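Local structure of CG5036 (Drosophila melanogaster, 4IGU) at residues 47-57 with 81-90. The protein is a regulator of G-protein signalling whose RGS domain binds G-alpha subunits, acting as a GTPase activator and probably also inhibiting GDP dissociation. Sequence-based numbering, arbitrary orientation.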
loop_
_atom_site.group_PDB
_atom_site.type_symbol
_atom_site.label_atom_id
_atom_site.label_comp_id
_atom_site.label_asym_id
_atom_site.label_seq_id
_atom_site.Cartn_x
_atom_site.Cartn_y
_atom_site.Cartn_z
ATOM N N PHE A 47 8.512 -9.977 2.001
ATOM C CA PHE A 47 9.123 -9.520 0.749
ATOM C C PHE A 47 8.099 -8.990 -0.258
ATOM O O PHE A 47 8.189 -9.265 -1.455
ATOM C CB PHE A 47 9.954 -10.644 0.119
ATOM C CG PHE A 47 10.958 -11.249 1.059
ATOM C CD1 PHE A 47 12.199 -10.658 1.240
ATOM C CD2 PHE A 47 10.655 -12.401 1.768
ATOM C CE1 PHE A 47 13.128 -11.209 2.110
ATOM C CE2 PHE A 47 11.575 -12.958 2.641
ATOM C CZ PHE A 47 12.813 -12.359 2.813
ATOM N N SER A 48 7.122 -8.228 0.223
ATOM C CA SER A 48 6.158 -7.613 -0.681
ATOM C C SER A 48 5.820 -6.185 -0.270
ATOM O O SER A 48 4.775 -5.659 -0.656
ATOM C CB SER A 48 4.883 -8.455 -0.773
ATOM O OG SER A 48 4.277 -8.596 0.498
ATOM N N GLU A 49 6.705 -5.549 0.494
ATOM C CA GLU A 49 6.421 -4.198 0.980
ATOM C C GLU A 49 6.325 -3.180 -0.159
ATOM O O GLU A 49 5.780 -2.096 0.029
ATOM C CB GLU A 49 7.426 -3.749 2.057
ATOM C CG GLU A 49 8.757 -3.255 1.538
ATOM C CD GLU A 49 9.712 -4.383 1.230
ATOM O OE1 GLU A 49 9.271 -5.558 1.211
ATOM O OE2 GLU A 49 10.906 -4.096 1.006
ATOM N N GLU A 50 6.828 -3.534 -1.342
ATOM C CA GLU A 50 6.717 -2.647 -2.500
ATOM C C GLU A 50 5.260 -2.417 -2.888
ATOM O O GLU A 50 4.937 -1.407 -3.517
ATOM C CB GLU A 50 7.487 -3.201 -3.705
ATOM C CG GLU A 50 6.934 -4.502 -4.246
ATOM C CD GLU A 50 7.567 -5.699 -3.579
ATOM O OE1 GLU A 50 8.292 -5.494 -2.577
ATOM O OE2 GLU A 50 7.354 -6.828 -4.069
ATOM N N ASN A 51 4.389 -3.349 -2.515
ATOM C CA ASN A 51 2.961 -3.199 -2.787
ATOM C C ASN A 51 2.334 -2.000 -2.066
ATOM O O ASN A 51 1.627 -1.189 -2.673
ATOM C CB ASN A 51 2.223 -4.493 -2.431
ATOM C CG ASN A 51 2.401 -5.566 -3.484
ATOM O OD1 ASN A 51 2.810 -5.273 -4.606
ATOM N ND2 ASN A 51 2.080 -6.817 -3.136
ATOM N N ILE A 52 2.576 -1.880 -0.767
ATOM C CA ILE A 52 2.005 -0.756 -0.029
ATOM C C ILE A 52 2.758 0.558 -0.298
ATOM O O ILE A 52 2.164 1.645 -0.307
ATOM C CB ILE A 52 1.888 -1.063 1.496
ATOM C CG1 ILE A 52 0.895 -0.109 2.160
ATOM C CG2 ILE A 52 3.277 -1.039 2.169
ATOM C CD1 ILE A 52 0.546 -0.469 3.589
ATOM N N LEU A 53 4.062 0.470 -0.527
ATOM C CA LEU A 53 4.827 1.671 -0.830
ATOM C C LEU A 53 4.372 2.267 -2.178
ATOM O O LEU A 53 4.227 3.490 -2.313
ATOM C CB LEU A 53 6.333 1.371 -0.807
ATOM C CG LEU A 53 6.857 1.079 0.612
ATOM C CD1 LEU A 53 8.192 0.351 0.605
ATOM C CD2 LEU A 53 6.982 2.377 1.398
ATOM N N PHE A 54 4.117 1.409 -3.160
ATOM C CA PHE A 54 3.568 1.875 -4.443
ATOM C C PHE A 54 2.207 2.501 -4.214
ATOM O O PHE A 54 1.915 3.594 -4.718
ATOM C CB PHE A 54 3.456 0.705 -5.433
ATOM C CG PHE A 54 2.660 1.023 -6.689
ATOM C CD1 PHE A 54 3.145 1.919 -7.639
ATOM C CD2 PHE A 54 1.451 0.382 -6.939
ATOM C CE1 PHE A 54 2.426 2.188 -8.805
ATOM C CE2 PHE A 54 0.721 0.649 -8.105
ATOM C CZ PHE A 54 1.205 1.556 -9.031
ATOM N N TRP A 55 1.375 1.822 -3.428
ATOM C CA TRP A 55 0.019 2.302 -3.159
ATOM C C TRP A 55 0.041 3.661 -2.451
ATOM O O TRP A 55 -0.721 4.567 -2.790
ATOM C CB TRP A 55 -0.785 1.269 -2.344
ATOM C CG TRP A 55 -2.252 1.641 -2.243
ATOM C CD1 TRP A 55 -3.245 1.318 -3.122
ATOM C CD2 TRP A 55 -2.868 2.447 -1.225
ATOM N NE1 TRP A 55 -4.444 1.858 -2.708
ATOM C CE2 TRP A 55 -4.234 2.558 -1.546
ATOM C CE3 TRP A 55 -2.388 3.083 -0.070
ATOM C CZ2 TRP A 55 -5.136 3.273 -0.750
ATOM C CZ3 TRP A 55 -3.284 3.794 0.720
ATOM C CH2 TRP A 55 -4.644 3.880 0.377
ATOM N N LEU A 56 0.933 3.814 -1.485
ATOM C CA LEU A 56 1.075 5.100 -0.813
ATOM C C LEU A 56 1.611 6.183 -1.762
ATOM O O LEU A 56 1.233 7.357 -1.662
ATOM C CB LEU A 56 1.981 4.949 0.408
ATOM C CG LEU A 56 1.391 4.091 1.521
ATOM C CD1 LEU A 56 2.475 3.750 2.524
ATOM C CD2 LEU A 56 0.233 4.816 2.190
ATOM N N ALA A 57 2.495 5.801 -2.676
ATOM C CA ALA A 57 3.061 6.774 -3.614
ATOM C C ALA A 57 1.986 7.300 -4.548
ATOM O O ALA A 57 1.988 8.482 -4.901
ATOM C CB ALA A 57 4.219 6.154 -4.412
ATOM N N TYR A 81 8.749 1.430 -9.007
ATOM C CA TYR A 81 7.796 0.335 -8.751
ATOM C C TYR A 81 7.327 -0.502 -9.930
ATOM O O TYR A 81 6.774 -1.588 -9.730
ATOM C CB TYR A 81 6.566 0.869 -8.033
ATOM C CG TYR A 81 6.900 1.564 -6.751
ATOM C CD1 TYR A 81 7.379 0.849 -5.660
ATOM C CD2 TYR A 81 6.740 2.932 -6.626
ATOM C CE1 TYR A 81 7.686 1.482 -4.473
ATOM C CE2 TYR A 81 7.039 3.579 -5.453
ATOM C CZ TYR A 81 7.509 2.849 -4.376
ATOM O OH TYR A 81 7.817 3.501 -3.202
ATOM N N ILE A 82 7.515 -0.010 -11.150
ATOM C CA ILE A 82 6.934 -0.690 -12.316
ATOM C C ILE A 82 7.982 -1.107 -13.336
ATOM O O ILE A 82 7.891 -2.187 -13.936
ATOM C CB ILE A 82 5.858 0.188 -12.989
ATOM C CG1 ILE A 82 4.793 0.574 -11.952
ATOM C CG2 ILE A 82 5.236 -0.529 -14.190
ATOM C CD1 ILE A 82 3.665 1.427 -12.508
ATOM N N SER A 83 8.988 -0.259 -13.526
ATOM C CA SER A 83 10.040 -0.519 -14.519
ATOM C C SER A 83 10.946 -1.672 -14.106
ATOM O O SER A 83 11.040 -1.991 -12.918
ATOM C CB SER A 83 10.900 0.729 -14.693
ATOM O OG SER A 83 11.978 0.460 -15.563
ATOM N N ILE A 84 11.645 -2.267 -15.079
ATOM C CA ILE A 84 12.733 -3.218 -14.791
ATOM C C ILE A 84 13.839 -2.600 -13.943
ATOM O O ILE A 84 14.604 -3.313 -13.289
ATOM C CB ILE A 84 13.362 -3.770 -16.088
ATOM C CG1 ILE A 84 13.976 -2.624 -16.907
ATOM C CG2 ILE A 84 12.315 -4.511 -16.885
ATOM C CD1 ILE A 84 14.230 -2.960 -18.362
ATOM N N LEU A 85 13.937 -1.275 -13.952
ATOM C CA LEU A 85 14.881 -0.590 -13.071
ATOM C C LEU A 85 14.542 -0.801 -11.595
ATOM O O LEU A 85 15.408 -0.671 -10.729
ATOM C CB LEU A 85 14.935 0.906 -13.376
ATOM C CG LEU A 85 15.596 1.327 -14.687
ATOM C CD1 LEU A 85 15.773 2.835 -14.687
ATOM C CD2 LEU A 85 16.935 0.628 -14.850
ATOM N N SER A 86 13.285 -1.130 -11.307
ATOM C CA SER A 86 12.862 -1.285 -9.915
ATOM C C SER A 86 13.607 -2.433 -9.245
ATOM O O SER A 86 13.864 -3.456 -9.880
ATOM C CB SER A 86 11.366 -1.553 -9.837
ATOM O OG SER A 86 11.008 -1.841 -8.501
ATOM N N PRO A 87 13.969 -2.257 -7.960
ATOM C CA PRO A 87 14.600 -3.321 -7.174
ATOM C C PRO A 87 13.700 -4.542 -7.165
ATOM O O PRO A 87 14.171 -5.670 -7.305
ATOM C CB PRO A 87 14.670 -2.718 -5.767
ATOM C CG PRO A 87 14.714 -1.236 -6.000
ATOM C CD PRO A 87 13.851 -0.996 -7.205
ATOM N N ARG A 88 12.401 -4.306 -7.013
ATOM C CA ARG A 88 11.404 -5.360 -7.144
ATOM C C ARG A 88 10.080 -4.738 -7.538
ATOM O O ARG A 88 9.431 -4.056 -6.733
ATOM C CB ARG A 88 11.238 -6.156 -5.848
ATOM C CG ARG A 88 10.184 -7.275 -5.973
ATOM C CD ARG A 88 10.328 -8.346 -4.884
ATOM N NE ARG A 88 10.236 -7.766 -3.550
ATOM C CZ ARG A 88 11.231 -7.733 -2.667
ATOM N NH1 ARG A 88 12.405 -8.272 -2.957
ATOM N NH2 ARG A 88 11.042 -7.167 -1.483
ATOM N N GLU A 89 9.668 -4.976 -8.776
ATOM C CA GLU A 89 8.477 -4.312 -9.280
ATOM C C GLU A 89 7.201 -4.935 -8.715
ATOM O O GLU A 89 7.185 -6.117 -8.347
ATOM C CB GLU A 89 8.466 -4.310 -10.815
ATOM C CG GLU A 89 8.248 -5.672 -11.450
ATOM C CD GLU A 89 8.853 -5.770 -12.846
ATOM O OE1 GLU A 89 8.412 -6.647 -13.623
ATOM O OE2 GLU A 89 9.775 -4.980 -13.158
ATOM N N VAL A 90 6.141 -4.130 -8.632
ATOM C CA VAL A 90 4.820 -4.644 -8.305
ATOM C C VAL A 90 4.323 -5.484 -9.488
ATOM O O VAL A 90 4.733 -5.261 -10.630
ATOM C CB VAL A 90 3.818 -3.516 -7.993
ATOM C CG1 VAL A 90 4.198 -2.785 -6.708
ATOM C CG2 VAL A 90 3.715 -2.531 -9.168
HETATM O O HOH W 1 6.282 -7.512 -6.341
#
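The ring of Y81 lies flat against the backbone of helix 50-61, and F54 meets it with CA and CB over the face and with its ring edge. Followed outward, Y81 CB touches F54 CD1 at 3.6 Å, and CG comes under F54 CB, a CH-pi contact in which that carbon stands 4.0 Å from the ring centroid of Y81. F54 CA sits over the middle of the same face. Farther out, CD1 passes E50 O and CE1 the backbone N of F54, while CD2 meets F54 CD1. CE2 reaches the methyl of A57 at 4.0 Å, CZ faces L53 C, and OH ends 3.5 Å from L53 CB. F54 turns its own ring edge toward the Y81 face because a chi1 of 169° sets CG opposite the backbone N; the result is an offset edge-to-face pair with planes at 60°. V90 CG2 lies toward the rim of one face of the F54 ring, and I82 CD1 approaches F54 CE1 obliquely. Cut back to an alanine, Y81 would probably leave F54 without its aromatic partner and open a gap beside L53 and A57.

Within the all-helical RGS domain, this contact packs the loop between helices 67-81 and 94-103 against helix 50-61, while helix 113-132 meets N51, F54 and V90. From the loop, the V90 CG1 methyl packs against E50 O, N51 OD1 and F54 CB. The polar part is a salt bridge between E50 and R88: R88 NE makes weak hydrogen bonds to E50 OE1 and OE2, both at 3.1 Å, and R88 NH2 weakly reaches E50 OE1 at 3.4 Å, with the carboxylate and guanidinium planes 56° apart. E49 OE1 adds a long ion pair to R88 NH2 at the guanidinium edge, while F47 CB rests over one face. A water donates to both E50 OE2 and E89 O.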